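Local coordinates for protein multi-copper Oxidase CueO (Ochrobactrum, PDB 6EVG) that is a laccase-like multicopper oxidase that oxidises phenolic substrates at the expense of dioxygen and acts on lignin model compounds and lignosulfonate, at residues E188-H196 with L392-M401; P31-Q42 with E74-M84. All coordinates share one frame; numbering follows the deposited sequence.

How the interactions relate
From the N terminus, interaction 2 comes first: segments 31-42 and 74-84 are 32 residues apart, and their pairing closes a short loop that holds strands 54-59 and 67-71. Interaction 1 closes later, joining 188-196 to 392-401, 196 residues apart, with strands making up most of the regular structure between them. The two therefore follow one another in series and neither nest nor cross. Interaction 2 pairs the two inner strands of a four-stranded sheet in the N-terminal cupredoxin-like domain, whereas interaction 1 packs helix 191-196 against a loop that approaches a bound copper. Their centres lie 34 Å apart, and their nearest atoms, about 15 Å apart, do not touch.

Interaction 1 of 2, residues E188-H196 with L392-M401; sequences EPDIMDLMH and LEALTSGVEM
With CG anti to the carbonyl carbon (chi1 -66°), Leu194 sends CD1 towards 392-401, where it lies 3.6 Å from Ser397 OG. Leu392, its CG likewise opposite the carbonyl carbon (chi1 -62°), brings its own CD1 to 4.0 Å from Leu194 CD1, and the same methyl lies over the start of the helix, close to Ile191 N. Val399 CG2 completes this apolar group: it meets Leu194 CD1 and, at 4.1 Å, Ile191 CD1, the Ile191 and Val399 side chains crossing at a slant. Next to them, Leu392 N donates to Pro189 O (2.7 Å). Helix 191-196 begins with a capping box, in which Asp193 N donates to Asp190 OD1 and Asp190 N to Asp193 OD2; Arg179 forms a salt bridge with the latter oxygen. In 392-401, Ser397 OG accepts from Val399 N, an ST turn, and itself donates to Ala394 O; the two bonds fix the hydroxyl beside the Leu194 methyl. Further along, the extended Met401 chain lays CE 3.6 Å from Leu194 O, a buried oxygen with no polar partner in the model. Met195 O, also touched by CE, accepts instead from the copper ligand His495, and the Met401 side chain lies about 6 Å from the copper.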
loop_
_atom_site.group_PDB
_atom_site.type_symbol
_atom_site.label_atom_id
_atom_site.label_comp_id
_atom_site.label_asym_id
_atom_site.label_seq_id
_atom_site.Cartn_x
_atom_site.Cartn_y
_atom_site.Cartn_z
ATOM N N GLU A 188 -7.474 16.223 11.317
ATOM C CA GLU A 188 -7.277 16.911 12.568
ATOM C C GLU A 188 -7.153 15.874 13.685
ATOM O O GLU A 188 -8.089 15.681 14.522
ATOM C CB GLU A 188 -8.450 17.868 12.845
ATOM C CG GLU A 188 -8.644 18.880 11.753
ATOM C CD GLU A 188 -7.555 19.907 11.673
ATOM O OE1 GLU A 188 -7.018 20.262 12.727
ATOM O OE2 GLU A 188 -7.273 20.400 10.521
ATOM N N PRO A 189 -6.042 15.145 13.735
ATOM C CA PRO A 189 -5.960 14.045 14.699
ATOM C C PRO A 189 -5.833 14.572 16.135
ATOM O O PRO A 189 -5.171 15.542 16.396
ATOM C CB PRO A 189 -4.667 13.349 14.310
ATOM C CG PRO A 189 -3.836 14.428 13.653
ATOM C CD PRO A 189 -4.846 15.218 12.907
ATOM N N ASP A 190 -6.483 13.862 17.045
ATOM C CA ASP A 190 -6.335 14.114 18.460
ATOM C C ASP A 190 -5.408 13.068 19.054
ATOM O O ASP A 190 -4.807 12.254 18.373
ATOM C CB ASP A 190 -7.689 14.191 19.123
ATOM C CG ASP A 190 -8.464 12.920 19.132
ATOM O OD1 ASP A 190 -7.889 11.798 19.038
ATOM O OD2 ASP A 190 -9.731 13.039 19.282
ATOM N N ILE A 191 -5.205 13.158 20.390
ATOM C CA ILE A 191 -4.187 12.302 21.013
ATOM C C ILE A 191 -4.543 10.827 20.868
ATOM O O ILE A 191 -3.632 9.977 20.681
ATOM C CB ILE A 191 -3.902 12.686 22.469
ATOM C CG1 ILE A 191 -2.567 11.988 22.967
ATOM C CG2 ILE A 191 -5.094 12.553 23.395
ATOM C CD1 ILE A 191 -1.802 12.669 24.095
ATOM N N MET A 192 -5.815 10.484 20.935
ATOM C CA MET A 192 -6.224 9.106 20.702
ATOM C C MET A 192 -5.935 8.652 19.287
ATOM O O MET A 192 -5.572 7.498 19.079
ATOM C CB MET A 192 -7.704 8.902 21.068
ATOM C CG MET A 192 -7.895 8.835 22.586
ATOM S SD MET A 192 -7.203 7.374 23.392
ATOM C CE MET A 192 -8.418 6.093 23.082
ATOM N N ASP A 193 -6.105 9.536 18.312
ATOM C CA ASP A 193 -5.750 9.220 16.898
ATOM C C ASP A 193 -4.271 8.987 16.759
ATOM O O ASP A 193 -3.845 8.089 16.018
ATOM C CB ASP A 193 -6.178 10.328 15.953
ATOM C CG ASP A 193 -7.662 10.566 15.932
ATOM O OD1 ASP A 193 -8.458 9.579 15.979
ATOM O OD2 ASP A 193 -8.067 11.751 15.801
ATOM N N LEU A 194 -3.465 9.784 17.446
ATOM C CA LEU A 194 -2.002 9.576 17.331
ATOM C C LEU A 194 -1.629 8.239 17.978
ATOM O O LEU A 194 -0.746 7.522 17.492
ATOM C CB LEU A 194 -1.207 10.715 17.962
ATOM C CG LEU A 194 -1.342 12.038 17.287
ATOM C CD1 LEU A 194 -0.511 13.110 18.023
ATOM C CD2 LEU A 194 -0.992 11.985 15.777
ATOM N N MET A 195 -2.280 7.897 19.115
ATOM C CA MET A 195 -1.944 6.648 19.809
ATOM C C MET A 195 -2.460 5.424 19.073
ATOM O O MET A 195 -1.759 4.387 19.014
ATOM C CB MET A 195 -2.444 6.655 21.213
ATOM C CG MET A 195 -1.695 7.653 22.099
ATOM S SD MET A 195 -2.174 7.737 23.800
ATOM C CE MET A 195 -1.586 6.148 24.313
ATOM N N HIS A 196 -3.631 5.488 18.481
ATOM C CA HIS A 196 -4.324 4.277 17.954
ATOM C C HIS A 196 -4.441 4.242 16.444
ATOM O O HIS A 196 -4.863 3.218 15.926
ATOM C CB HIS A 196 -5.700 4.092 18.626
ATOM C CG HIS A 196 -5.580 3.905 20.115
ATOM N ND1 HIS A 196 -5.038 2.774 20.690
ATOM C CD2 HIS A 196 -5.802 4.756 21.133
ATOM C CE1 HIS A 196 -5.014 2.910 22.012
ATOM N NE2 HIS A 196 -5.501 4.101 22.309
ATOM N N LEU A 392 -4.054 18.042 16.554
ATOM C CA LEU A 392 -2.644 18.044 16.988
ATOM C C LEU A 392 -1.711 17.805 15.804
ATOM O O LEU A 392 -2.134 17.330 14.774
ATOM C CB LEU A 392 -2.371 16.918 17.993
ATOM C CG LEU A 392 -3.131 16.949 19.293
ATOM C CD1 LEU A 392 -2.796 15.688 20.085
ATOM C CD2 LEU A 392 -2.754 18.199 20.083
ATOM N N GLU A 393 -0.436 18.180 15.989
ATOM C CA GLU A 393 0.614 17.892 14.986
ATOM C C GLU A 393 1.526 16.913 15.637
ATOM O O GLU A 393 2.020 17.158 16.723
ATOM C CB GLU A 393 1.300 19.149 14.493
ATOM C CG GLU A 393 0.302 20.055 13.794
ATOM C CD GLU A 393 0.927 21.183 13.027
ATOM O OE1 GLU A 393 2.169 21.188 12.843
ATOM O OE2 GLU A 393 0.153 22.078 12.614
ATOM N N ALA A 394 1.808 15.816 14.945
ATOM C CA ALA A 394 2.641 14.743 15.491
ATOM C C ALA A 394 3.941 15.271 16.093
ATOM O O ALA A 394 4.273 14.945 17.231
ATOM C CB ALA A 394 2.946 13.744 14.413
ATOM N N LEU A 395 4.671 16.100 15.336
ATOM C CA LEU A 395 6.015 16.516 15.785
ATOM C C LEU A 395 6.007 17.321 17.050
ATOM O O LEU A 395 7.035 17.298 17.751
ATOM C CB LEU A 395 6.820 17.237 14.689
ATOM C CG LEU A 395 7.217 16.326 13.530
ATOM C CD1 LEU A 395 7.989 17.108 12.497
ATOM C CD2 LEU A 395 8.063 15.126 14.013
ATOM N N THR A 396 4.953 18.089 17.307
ATOM C CA THR A 396 4.892 18.958 18.477
ATOM C C THR A 396 3.969 18.415 19.578
ATOM O O THR A 396 3.820 19.053 20.630
ATOM C CB THR A 396 4.422 20.350 18.104
ATOM O OG1 THR A 396 3.128 20.266 17.511
ATOM C CG2 THR A 396 5.397 21.030 17.157
ATOM N N SER A 397 3.393 17.235 19.389
ATOM C CA SER A 397 2.432 16.680 20.335
ATOM C C SER A 397 3.042 16.186 21.627
ATOM O O SER A 397 2.306 15.991 22.606
ATOM C CB SER A 397 1.670 15.532 19.662
ATOM O OG SER A 397 2.522 14.432 19.418
ATOM N N GLY A 398 4.316 15.815 21.585
ATOM C CA GLY A 398 4.910 15.050 22.705
ATOM C C GLY A 398 4.763 13.573 22.663
ATOM O O GLY A 398 5.424 12.877 23.439
ATOM N N VAL A 399 3.912 13.058 21.772
ATOM C CA VAL A 399 3.746 11.625 21.672
ATOM C C VAL A 399 4.960 11.053 20.973
ATOM O O VAL A 399 5.411 11.602 19.941
ATOM C CB VAL A 399 2.460 11.319 20.834
ATOM C CG1 VAL A 399 2.338 9.854 20.529
ATOM C CG2 VAL A 399 1.213 11.882 21.507
ATOM N N GLU A 400 5.476 9.932 21.444
ATOM C CA GLU A 400 6.604 9.253 20.838
ATOM C C GLU A 400 6.369 7.763 20.821
ATOM O O GLU A 400 5.820 7.203 21.784
ATOM C CB GLU A 400 7.935 9.569 21.541
ATOM C CG GLU A 400 8.330 11.061 21.638
ATOM C CD GLU A 400 9.642 11.289 22.398
ATOM O OE1 GLU A 400 10.185 10.368 23.021
ATOM O OE2 GLU A 400 10.099 12.427 22.463
ATOM N N MET A 401 6.831 7.093 19.777
ATOM C CA MET A 401 6.824 5.640 19.658
ATOM C C MET A 401 8.135 5.227 19.019
ATOM O O MET A 401 8.945 6.074 18.552
ATOM C CB MET A 401 5.623 5.192 18.808
ATOM C CG MET A 401 4.331 5.500 19.433
ATOM S SD MET A 401 2.955 4.850 18.450
ATOM C CE MET A 401 1.615 5.497 19.346
#

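Interaction 2 of 2, residues P31-Q42 with E74-M84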
loop_
_atom_site.group_PDB
_atom_site.type_symbol
_atom_site.label_atom_id
_atom_site.label_comp_id
_atom_site.label_asym_id
_atom_site.label_seq_id
_atom_site.Cartn_x
_atom_site.Cartn_y
_atom_site.Cartn_z
ATOM N N PRO A 31 4.674 5.624 -20.395
ATOM C CA PRO A 31 5.725 6.565 -20.830
ATOM C C PRO A 31 5.426 7.098 -22.230
ATOM O O PRO A 31 4.988 6.368 -23.123
ATOM C CB PRO A 31 6.972 5.713 -20.796
ATOM C CG PRO A 31 6.677 4.628 -19.727
ATOM C CD PRO A 31 5.227 4.316 -19.980
ATOM N N ASP A 32 5.722 8.388 -22.415
ATOM C CA ASP A 32 5.479 9.074 -23.694
ATOM C C ASP A 32 6.605 8.779 -24.666
ATOM O O ASP A 32 7.465 7.925 -24.429
ATOM C CB ASP A 32 5.233 10.547 -23.436
ATOM C CG ASP A 32 6.473 11.321 -22.985
ATOM O OD1 ASP A 32 7.600 10.802 -23.084
ATOM O OD2 ASP A 32 6.284 12.517 -22.562
ATOM N N ALA A 33 6.587 9.475 -25.815
ATOM C CA ALA A 33 7.578 9.244 -26.851
ATOM C C ALA A 33 8.990 9.495 -26.413
ATOM O O ALA A 33 9.918 8.991 -27.031
ATOM C CB ALA A 33 7.275 10.054 -28.101
ATOM N N SER A 34 9.171 10.288 -25.364
ATOM C CA SER A 34 10.487 10.542 -24.774
ATOM C C SER A 34 10.798 9.692 -23.548
ATOM O O SER A 34 11.822 9.917 -22.868
ATOM C CB SER A 34 10.610 12.049 -24.419
ATOM O OG SER A 34 10.494 12.897 -25.544
ATOM N N GLY A 35 9.962 8.740 -23.238
ATOM C CA GLY A 35 10.178 7.892 -22.080
ATOM C C GLY A 35 9.758 8.488 -20.746
ATOM O O GLY A 35 10.153 7.974 -19.703
ATOM N N VAL A 36 8.995 9.577 -20.792
ATOM C CA VAL A 36 8.662 10.344 -19.568
ATOM C C VAL A 36 7.225 10.014 -19.114
ATOM O O VAL A 36 6.326 9.897 -19.946
ATOM C CB VAL A 36 8.796 11.847 -19.858
ATOM C CG1 VAL A 36 8.474 12.647 -18.631
ATOM C CG2 VAL A 36 10.230 12.150 -20.301
ATOM N N VAL A 37 7.073 9.953 -17.798
ATOM C CA VAL A 37 5.786 9.957 -17.100
ATOM C C VAL A 37 5.747 11.203 -16.231
ATOM O O VAL A 37 6.563 11.324 -15.314
ATOM C CB VAL A 37 5.628 8.682 -16.269
ATOM C CG1 VAL A 37 4.369 8.765 -15.377
ATOM C CG2 VAL A 37 5.541 7.449 -17.148
ATOM N N LYS A 38 4.783 12.084 -16.474
ATOM C CA LYS A 38 4.680 13.332 -15.731
ATOM C C LYS A 38 3.661 13.236 -14.596
ATOM O O LYS A 38 2.505 12.829 -14.812
ATOM C CB LYS A 38 4.294 14.449 -16.699
ATOM C CG LYS A 38 5.328 14.776 -17.750
ATOM C CD LYS A 38 4.941 15.879 -18.748
ATOM C CE LYS A 38 5.980 15.972 -19.836
ATOM N NZ LYS A 38 5.617 17.074 -20.746
ATOM N N LEU A 39 4.115 13.577 -13.376
ATOM C CA LEU A 39 3.295 13.466 -12.153
ATOM C C LEU A 39 3.372 14.771 -11.398
ATOM O O LEU A 39 4.404 15.128 -10.868
ATOM C CB LEU A 39 3.842 12.349 -11.267
ATOM C CG LEU A 39 3.908 10.962 -11.924
ATOM C CD1 LEU A 39 4.722 10.002 -11.024
ATOM C CD2 LEU A 39 2.501 10.398 -12.152
ATOM N N LYS A 40 2.272 15.505 -11.295
ATOM C CA LYS A 40 2.241 16.811 -10.667
ATOM C C LYS A 40 1.408 16.717 -9.388
ATOM O O LYS A 40 0.194 16.475 -9.435
ATOM C CB LYS A 40 1.681 17.871 -11.605
ATOM C CG LYS A 40 1.677 19.274 -10.941
ATOM C CD LYS A 40 1.082 20.332 -11.827
ATOM C CE LYS A 40 0.947 21.678 -11.110
ATOM N NZ LYS A 40 0.469 22.659 -12.123
ATOM N N VAL A 41 2.063 16.941 -8.258
ATOM C CA VAL A 41 1.396 16.920 -6.944
ATOM C C VAL A 41 0.772 18.295 -6.726
ATOM O O VAL A 41 1.442 19.333 -6.919
ATOM C CB VAL A 41 2.407 16.553 -5.835
ATOM C CG1 VAL A 41 1.680 16.468 -4.524
ATOM C CG2 VAL A 41 3.144 15.251 -6.186
ATOM N N GLN A 42 -0.487 18.334 -6.295
ATOM C CA GLN A 42 -1.223 19.563 -6.244
ATOM C C GLN A 42 -2.356 19.504 -5.237
ATOM O O GLN A 42 -2.914 18.441 -5.003
ATOM C CB GLN A 42 -1.801 19.894 -7.629
ATOM C CG GLN A 42 -2.720 18.783 -8.149
ATOM C CD GLN A 42 -2.985 18.903 -9.648
ATOM O OE1 GLN A 42 -4.038 19.413 -10.035
ATOM N NE2 GLN A 42 -2.086 18.407 -10.487
ATOM N N GLU A 74 12.083 -1.679 -19.370
ATOM C CA GLU A 74 12.198 -0.362 -19.953
ATOM C C GLU A 74 12.817 0.667 -18.985
ATOM O O GLU A 74 12.769 0.497 -17.772
ATOM C CB GLU A 74 10.939 0.169 -20.608
ATOM C CG GLU A 74 9.880 0.674 -19.697
ATOM C CD GLU A 74 8.514 1.213 -20.354
ATOM O OE1 GLU A 74 8.519 1.973 -21.425
ATOM O OE2 GLU A 74 7.432 0.935 -19.779
ATOM N N THR A 75 13.313 1.737 -19.545
ATOM C CA THR A 75 13.824 2.894 -18.776
ATOM C C THR A 75 12.827 4.035 -18.904
ATOM O O THR A 75 12.392 4.383 -20.007
ATOM C CB THR A 75 15.197 3.377 -19.284
ATOM O OG1 THR A 75 16.109 2.298 -19.232
ATOM C CG2 THR A 75 15.763 4.516 -18.413
ATOM N N VAL A 76 12.455 4.616 -17.764
ATOM C CA VAL A 76 11.452 5.656 -17.675
ATOM C C VAL A 76 11.956 6.784 -16.813
ATOM O O VAL A 76 12.577 6.561 -15.762
ATOM C CB VAL A 76 10.150 5.110 -17.050
ATOM C CG1 VAL A 76 10.267 4.524 -15.665
ATOM C CG2 VAL A 76 9.026 6.108 -16.929
ATOM N N THR A 77 11.653 8.010 -17.224
ATOM C CA THR A 77 11.855 9.183 -16.389
ATOM C C THR A 77 10.554 9.446 -15.621
ATOM O O THR A 77 9.515 9.715 -16.260
ATOM C CB THR A 77 12.244 10.392 -17.179
ATOM O OG1 THR A 77 13.477 10.118 -17.863
ATOM C CG2 THR A 77 12.420 11.612 -16.275
ATOM N N LEU A 78 10.602 9.360 -14.294
ATOM C CA LEU A 78 9.448 9.684 -13.444
ATOM C C LEU A 78 9.582 11.148 -13.061
ATOM O O LEU A 78 10.321 11.500 -12.150
ATOM C CB LEU A 78 9.408 8.755 -12.228
ATOM C CG LEU A 78 9.227 7.270 -12.553
ATOM C CD1 LEU A 78 9.402 6.400 -11.327
ATOM C CD2 LEU A 78 7.881 6.979 -13.210
ATOM N N SER A 79 8.917 12.001 -13.845
ATOM C CA SER A 79 9.061 13.445 -13.739
ATOM C C SER A 79 8.050 13.975 -12.760
ATOM O O SER A 79 6.860 14.138 -13.115
ATOM C CB SER A 79 8.891 14.102 -15.087
ATOM O OG SER A 79 9.042 15.480 -15.006
ATOM N N VAL A 80 8.471 14.274 -11.520
ATOM C CA VAL A 80 7.593 14.679 -10.436
ATOM C C VAL A 80 7.692 16.188 -10.258
ATOM O O VAL A 80 8.774 16.735 -10.043
ATOM C CB VAL A 80 7.942 13.980 -9.129
ATOM C CG1 VAL A 80 6.947 14.361 -8.028
ATOM C CG2 VAL A 80 7.980 12.453 -9.315
ATOM N N GLU A 81 6.604 16.898 -10.333
ATOM C CA GLU A 81 6.556 18.338 -10.066
ATOM C C GLU A 81 5.764 18.589 -8.793
ATOM O O GLU A 81 4.652 18.058 -8.640
ATOM C CB GLU A 81 5.874 19.045 -11.212
ATOM C CG GLU A 81 5.696 20.505 -11.047
ATOM C CD GLU A 81 5.104 21.238 -12.242
ATOM O OE1 GLU A 81 4.968 20.687 -13.332
ATOM O OE2 GLU A 81 4.793 22.424 -12.094
ATOM N N ASN A 82 6.330 19.384 -7.890
ATOM C CA ASN A 82 5.633 19.789 -6.683
ATOM C C ASN A 82 4.931 21.082 -6.902
ATOM O O ASN A 82 5.539 22.153 -6.888
ATOM C CB ASN A 82 6.596 19.884 -5.508
ATOM C CG ASN A 82 5.896 20.245 -4.227
ATOM O OD1 ASN A 82 4.651 20.336 -4.201
ATOM N ND2 ASN A 82 6.623 20.411 -3.131
ATOM N N GLY A 83 3.622 21.030 -7.189
ATOM C CA GLY A 83 2.827 22.186 -7.358
ATOM C C GLY A 83 2.206 22.754 -6.098
ATOM O O GLY A 83 1.327 23.609 -6.168
ATOM N N MET A 84 2.662 22.297 -4.922
ATOM C CA MET A 84 2.175 22.792 -3.636
ATOM C C MET A 84 3.109 23.846 -3.036
ATOM O O MET A 84 4.234 24.031 -3.479
ATOM C CB MET A 84 1.979 21.639 -2.673
ATOM C CG MET A 84 1.099 20.550 -3.235
ATOM S SD MET A 84 0.608 19.275 -2.015
ATOM C CE MET A 84 2.197 18.656 -1.512
HETATM O O HOH W 1 13.289 8.807 -20.411
#
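Pro31 lays CG against the carboxylate of Glu74, 3.7 Å from Glu74 OE1, just before two parallel strands of a cupredoxin-like sheet pair from Val36 to Val41. Glu74 OE2 also accepts from Lys71 N, so an alanine here would probably leave that amide without its mate and uncover the side of the proline ring that the carboxylate lies against. Asp32 OD1 takes Ser34 N and Val36 N from opposite faces of its carboxylate plane, steadying the type I turn that ends at Gly35. Gly35 O then accepts from Thr77 N (2.9 Å), and Val36 stands alongside Thr77. From there a regular parallel pattern runs on, in which Val37, Leu39 and Val41 each bond through both N and O. Val37 sets CG2 across Val76 CG2 at 3.7 Å on the buried face, where Leu39 and Val80 touch Trp92. On the other face Lys40, with CG opposite its backbone N (chi1 -179°), runs beside the equally extended Glu81; NZ stays 4.3 Å from Glu81 OE2, beyond a salt bridge. At Val41, back on the buried face, Met84, bent at chi3 (-60°), brings CE to 3.8 Å from Val41 CG1.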